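Long-range contacts in LysR family transcriptional regulator (PDB 5B7H), which probably acts as a DNA-binding transcription regulator of the LysR family, an OxyR-type protein named OxyR2, of which this chain is the regulatory domain: residues D88-V93 / Q188-D193; V104-D109 / V181-P186. The protein carries 1 engineered substitution. All blocks are in the same frame, centred on the assembly; numbering follows the deposited sequence. Where two conformers were deposited one is given.

Contact 1: residues D88-V93 / Q188-D193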
loop_
_atom_site.group_PDB
_atom_site.type_symbol
_atom_site.label_atom_id
_atom_site.label_comp_id
_atom_site.label_asym_id
_atom_site.label_seq_id
_atom_site.Cartn_x
_atom_site.Cartn_y
_atom_site.Cartn_z
ATOM N N ASP A 88 7.705 7.522 15.902
ATOM C CA ASP A 88 6.418 6.959 15.508
ATOM C C ASP A 88 6.197 5.761 16.425
ATOM O O ASP A 88 6.896 4.750 16.297
ATOM C CB ASP A 88 6.547 6.553 14.029
ATOM C CG ASP A 88 5.256 5.991 13.385
ATOM O OD1 ASP A 88 4.114 6.337 13.790
ATOM O OD2 ASP A 88 5.459 5.212 12.408
ATOM N N PRO A 89 5.300 5.852 17.386
ATOM C CA PRO A 89 5.089 4.751 18.330
ATOM C C PRO A 89 4.597 3.479 17.659
ATOM O O PRO A 89 3.934 3.525 16.623
ATOM C CB PRO A 89 4.009 5.293 19.275
ATOM C CG PRO A 89 4.144 6.743 19.174
ATOM C CD PRO A 89 4.529 7.045 17.737
ATOM N N PHE A 90 4.861 2.337 18.313
ATOM C CA PHE A 90 4.312 1.050 17.899
ATOM C C PHE A 90 3.137 0.687 18.796
ATOM O O PHE A 90 3.142 0.966 20.012
ATOM C CB PHE A 90 5.357 -0.057 18.042
ATOM C CG PHE A 90 6.411 -0.042 16.972
ATOM C CD1 PHE A 90 7.727 0.107 17.276
ATOM C CD2 PHE A 90 6.056 -0.185 15.644
ATOM C CE1 PHE A 90 8.705 0.122 16.267
ATOM C CE2 PHE A 90 7.046 -0.170 14.648
ATOM C CZ PHE A 90 8.362 -0.028 14.977
ATOM N N LYS A 91 2.141 0.057 18.201
ATOM C CA LYS A 91 1.083 -0.581 18.965
ATOM C C LYS A 91 0.974 -2.020 18.497
ATOM O O LYS A 91 1.553 -2.419 17.489
ATOM C CB LYS A 91 -0.250 0.104 18.688
ATOM C CG LYS A 91 -0.297 1.575 19.152
ATOM C CD LYS A 91 -0.295 1.622 20.652
ATOM C CE LYS A 91 -0.847 2.964 21.114
ATOM N NZ LYS A 91 0.136 3.991 20.840
ATOM N N MET A 92 0.265 -2.828 19.263
ATOM C CA MET A 92 -0.140 -4.138 18.770
ATOM C C MET A 92 -1.622 -4.100 18.426
ATOM O O MET A 92 -2.390 -3.275 18.932
ATOM C CB MET A 92 0.164 -5.225 19.817
ATOM C CG MET A 92 1.651 -5.274 20.147
ATOM S SD MET A 92 2.111 -6.691 21.159
ATOM C CE MET A 92 1.839 -8.000 19.941
ATOM N N VAL A 93 -2.047 -5.012 17.565
ATOM C CA VAL A 93 -3.455 -5.083 17.208
ATOM C C VAL A 93 -3.896 -6.538 17.269
ATOM O O VAL A 93 -3.126 -7.455 16.978
ATOM C CB VAL A 93 -3.793 -4.505 15.801
ATOM C CG1 VAL A 93 -3.733 -3.005 15.756
ATOM C CG2 VAL A 93 -2.862 -5.128 14.730
ATOM N N GLN A 188 8.377 -1.079 27.978
ATOM C CA GLN A 188 8.495 0.356 27.820
ATOM C C GLN A 188 7.715 0.809 26.596
ATOM O O GLN A 188 7.312 0.010 25.747
ATOM C CB GLN A 188 9.966 0.738 27.657
ATOM C CG GLN A 188 10.753 0.872 28.962
ATOM C CD GLN A 188 10.280 -0.083 30.051
ATOM O OE1 GLN A 188 10.569 -1.287 30.017
ATOM N NE2 GLN A 188 9.541 0.449 31.023
ATOM N N GLN A 189 7.483 2.119 26.525
ATOM C CA GLN A 189 6.951 2.704 25.306
ATOM C C GLN A 189 7.980 2.521 24.201
ATOM O O GLN A 189 9.162 2.842 24.368
ATOM C CB GLN A 189 6.637 4.181 25.524
ATOM C CG GLN A 189 5.243 4.403 26.111
ATOM C CD GLN A 189 4.869 5.870 26.213
ATOM O OE1 GLN A 189 5.681 6.705 26.624
ATOM N NE2 GLN A 189 3.630 6.191 25.851
ATOM N N ALA A 190 7.540 1.944 23.095
ATOM C CA ALA A 190 8.405 1.569 21.997
ATOM C C ALA A 190 7.979 2.320 20.743
ATOM O O ALA A 190 6.808 2.662 20.568
ATOM C CB ALA A 190 8.245 0.119 21.698
ATOM N N TYR A 191 8.947 2.561 19.868
ATOM C CA TYR A 191 8.716 3.458 18.740
ATOM C C TYR A 191 9.824 3.223 17.730
ATOM O O TYR A 191 10.828 2.564 18.027
ATOM C CB TYR A 191 8.718 4.915 19.238
ATOM C CG TYR A 191 10.075 5.385 19.787
ATOM C CD1 TYR A 191 10.335 5.323 21.150
ATOM C CD2 TYR A 191 11.089 5.859 18.950
ATOM C CE1 TYR A 191 11.570 5.724 21.652
ATOM C CE2 TYR A 191 12.349 6.274 19.455
ATOM C CZ TYR A 191 12.560 6.200 20.806
ATOM O OH TYR A 191 13.783 6.607 21.310
ATOM N N ARG A 192 9.667 3.840 16.549
ATOM C CA ARG A 192 10.732 3.906 15.542
ATOM C C ARG A 192 11.038 5.377 15.269
ATOM O O ARG A 192 10.143 6.230 15.266
ATOM C CB ARG A 192 10.403 3.158 14.213
ATOM C CG ARG A 192 9.118 3.678 13.561
ATOM C CD ARG A 192 8.860 2.910 12.283
ATOM N NE ARG A 192 7.635 3.424 11.700
ATOM C CZ ARG A 192 7.197 3.115 10.478
ATOM N NH1 ARG A 192 7.884 2.291 9.692
ATOM N NH2 ARG A 192 6.068 3.651 10.025
ATOM N N ASP A 193 12.310 5.695 15.066
ATOM C CA ASP A 193 12.696 7.019 14.586
ATOM C C ASP A 193 12.374 7.147 13.101
ATOM O O ASP A 193 12.461 6.187 12.331
ATOM C CB ASP A 193 14.202 7.223 14.743
ATOM C CG ASP A 193 14.629 7.591 16.135
ATOM O OD1 ASP A 193 13.853 8.183 16.938
ATOM O OD2 ASP A 193 15.824 7.305 16.455
HETATM O O HOH W 1 4.446 2.078 22.314
#
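Asp88 and Arg192 form a hydrogen-bonded antiparallel pair, and Pro89 and Tyr191 the non-hydrogen-bonded pair beside it, joining strands 81-95 and 180-198 in the mixed sheet of the periplasmic-binding-protein-like regulatory domain. Asp88 N gives a bond of 2.8 Å to Arg192 O, and Arg192 N returns one to Asp88 O. Phe90 N adds a nearly straight bond to Ala190 O, and Pro89 CA leans on the same oxygen through a CA-H...O contact. The side chains of Asp88 and Arg192 lie side by side and point the same way. With Asp88 CG anti to the backbone N (chi1 -177°), the carboxylate lies alongside the arginine chain, its plane 34° from that of the guanidinium. The arginine is extended from CG to NE and grips a single carboxylate oxygen side-on. Asp88 OD1 is held by Met168 N of helix 167-171, and Arg192 NH1 by Thr25 OG1. A second bond thus helps hold each partner of this buried ion pair. Phe90 crosses the arginine at about a right angle, with CZ 3.9 Å from Arg192 CB. Water 1 accepts from Ala190 N and lies 2.9 Å from Phe90 O. Within the salt bridge, Arg192 NE and NH2 each lie 2.9 Å from Asp88 OD2, which sits in the guanidinium plane.

Contact 2: residues V104-D109 / V181-P186; sequences VPIKYD and VVIEPP
Val104 and Ile183 meet tip to tip, with Val104 CG2 3.7 Å from Ile183 CD1. They begin a run of apolar contacts between the loop after strand 81-95 and the part of strand 180-198 where it breaks into a loop. Ile106 crosses Ile183 at about a right angle. Its CG1 is anti to the carbonyl carbon (chi1 -59°) and packs 3.8 Å from Ile183 CG2. The other branch, CG2, is turned to Pro186 and lies 4.2 Å from its CG. Pro186 also meets Tyr108, again at about a right angle. Pro186 CG stands over one face of the phenol ring, 3.7 Å from the centroid and 20° off the ring normal, which makes a CH-pi contact. Pro186 CD lies nearer the hydroxyl end of the ring, 3.3 Å from Tyr108 OH. The hydroxyl is hydrogen-bonded to Cys133 O, which helps fix the ring beneath the proline. Ile106 O lies 3.3 Å from Pro186 CG, so CG, at the tip of the proline ring, touches both this carbonyl and the phenol face. This is plain packing at the surface of the regulatory domain. No hydrogen bond links the two segments, so their direct attachment rests on side-chain shape and dispersion, with the CH-pi contact adding a weakly directional element.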
loop_
_atom_site.group_PDB
_atom_site.type_symbol
_atom_site.label_atom_id
_atom_site.label_comp_id
_atom_site.label_asym_id
_atom_site.label_seq_id
_atom_site.Cartn_x
_atom_site.Cartn_y
_atom_site.Cartn_z
ATOM N N VAL A 104 -4.734 -9.049 27.982
ATOM C CA VAL A 104 -4.153 -7.714 27.995
ATOM C C VAL A 104 -3.960 -7.309 29.454
ATOM O O VAL A 104 -4.893 -7.443 30.245
ATOM C CB VAL A 104 -5.046 -6.688 27.271
ATOM C CG1 VAL A 104 -4.458 -5.283 27.387
ATOM C CG2 VAL A 104 -5.273 -7.109 25.797
ATOM N N PRO A 105 -2.773 -6.814 29.869
ATOM C CA PRO A 105 -1.585 -6.524 29.040
ATOM C C PRO A 105 -1.010 -7.767 28.384
ATOM O O PRO A 105 -1.055 -8.864 28.961
ATOM C CB PRO A 105 -0.550 -5.999 30.048
ATOM C CG PRO A 105 -1.317 -5.684 31.274
ATOM C CD PRO A 105 -2.492 -6.613 31.294
ATOM N N ILE A 106 -0.498 -7.576 27.168
ATOM C CA ILE A 106 0.158 -8.651 26.440
ATOM C C ILE A 106 1.437 -9.036 27.154
ATOM O O ILE A 106 2.255 -8.186 27.514
ATOM C CB ILE A 106 0.478 -8.209 25.007
ATOM C CG1 ILE A 106 -0.791 -7.825 24.290
ATOM C CG2 ILE A 106 1.164 -9.363 24.248
ATOM C CD1 ILE A 106 -1.655 -8.986 24.121
ATOM N N LYS A 107 1.624 -10.329 27.342
ATOM C CA LYS A 107 2.898 -10.905 27.749
ATOM C C LYS A 107 3.224 -11.945 26.684
ATOM O O LYS A 107 2.411 -12.845 26.435
ATOM C CB LYS A 107 2.759 -11.569 29.123
ATOM C CG LYS A 107 4.018 -12.168 29.663
ATOM C CD LYS A 107 3.703 -12.915 30.971
ATOM C CE LYS A 107 4.954 -13.209 31.775
ATOM N NZ LYS A 107 5.859 -14.148 31.070
ATOM N N TYR A 108 4.388 -11.810 26.034
ATOM C CA TYR A 108 4.666 -12.676 24.885
ATOM C C TYR A 108 4.642 -14.151 25.279
ATOM O O TYR A 108 4.185 -14.990 24.498
ATOM C CB TYR A 108 6.021 -12.352 24.283
ATOM C CG TYR A 108 6.145 -10.974 23.711
ATOM C CD1 TYR A 108 5.153 -10.434 22.903
ATOM C CD2 TYR A 108 7.277 -10.221 23.961
ATOM C CE1 TYR A 108 5.294 -9.158 22.359
ATOM C CE2 TYR A 108 7.436 -8.948 23.418
ATOM C CZ TYR A 108 6.446 -8.429 22.623
ATOM O OH TYR A 108 6.571 -7.142 22.102
ATOM N N ASP A 109 5.149 -14.486 26.472
ATOM C CA ASP A 109 5.221 -15.885 26.895
ATOM C C ASP A 109 3.847 -16.533 27.006
ATOM O O ASP A 109 3.748 -17.766 26.949
ATOM C CB ASP A 109 5.937 -16.016 28.251
ATOM C CG ASP A 109 6.349 -17.450 28.548
ATOM O OD1 ASP A 109 6.005 -17.963 29.630
ATOM O OD2 ASP A 109 6.974 -18.076 27.650
ATOM N N VAL A 181 -8.717 -4.220 17.769
ATOM C CA VAL A 181 -8.464 -3.587 19.065
ATOM C C VAL A 181 -6.995 -3.222 19.111
ATOM O O VAL A 181 -6.139 -4.047 18.766
ATOM C CB VAL A 181 -8.803 -4.539 20.221
ATOM C CG1 VAL A 181 -8.459 -3.864 21.548
ATOM C CG2 VAL A 181 -10.315 -4.866 20.170
ATOM N N VAL A 182 -6.699 -1.996 19.538
ATOM C CA VAL A 182 -5.338 -1.486 19.647
ATOM C C VAL A 182 -4.875 -1.639 21.091
ATOM O O VAL A 182 -5.554 -1.189 22.026
ATOM C CB VAL A 182 -5.291 -0.014 19.212
ATOM C CG1 VAL A 182 -3.903 0.555 19.418
ATOM C CG2 VAL A 182 -5.694 0.071 17.747
ATOM N N ILE A 183 -3.698 -2.241 21.253
ATOM C CA ILE A 183 -3.103 -2.575 22.537
ATOM C C ILE A 183 -1.696 -1.985 22.591
ATOM O O ILE A 183 -1.072 -1.712 21.565
ATOM C CB ILE A 183 -3.066 -4.116 22.736
ATOM C CG1 ILE A 183 -4.460 -4.714 22.525
ATOM C CG2 ILE A 183 -2.596 -4.475 24.123
ATOM C CD1 ILE A 183 -5.477 -4.168 23.504
ATOM N N GLU A 184 -1.185 -1.782 23.847
ATOM C CA GLU A 184 0.207 -1.385 23.977
ATOM C C GLU A 184 1.099 -2.620 23.955
ATOM O O GLU A 184 0.740 -3.651 24.523
ATOM C CB GLU A 184 0.414 -0.706 25.343
ATOM C CG GLU A 184 -0.223 0.642 25.406
ATOM C CD GLU A 184 0.579 1.758 24.707
ATOM O OE1 GLU A 184 0.104 2.915 24.760
ATOM O OE2 GLU A 184 1.682 1.512 24.138
ATOM N N PRO A 185 2.267 -2.535 23.294
ATOM C CA PRO A 185 3.227 -3.641 23.361
ATOM C C PRO A 185 3.837 -3.724 24.743
ATOM O O PRO A 185 3.916 -2.713 25.470
ATOM C CB PRO A 185 4.305 -3.232 22.338
ATOM C CG PRO A 185 3.685 -2.121 21.518
ATOM C CD PRO A 185 2.740 -1.431 22.453
ATOM N N PRO A 186 4.324 -4.904 25.141
ATOM C CA PRO A 186 4.802 -5.106 26.515
ATOM C C PRO A 186 5.986 -4.207 26.801
ATOM O O PRO A 186 6.726 -3.810 25.899
ATOM C CB PRO A 186 5.255 -6.570 26.522
ATOM C CG PRO A 186 4.585 -7.205 25.373
ATOM C CD PRO A 186 4.402 -6.134 24.341
#

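Overall arrangement
The centres of the two contacts are 12 Å apart, on the same side of the chain's centre. Both use strand 180-198, which lies next to strand 81-95 in the mixed sheet. Along the chain the order is 88-93, 104-109, 181-186 and 188-193, so contact 2 falls within the span that contact 1 closes. The contacts also touch directly. Met92 O and Ile183 N, 2.9 Å apart, probably form a hydrogen bond, and Lys91 packs on Val182. Contact 1 is buried in the sheet and pairs the two long strands. Contact 2 lies further out, at the surface, and packs the loop that follows 81-95 against the break in 180-198.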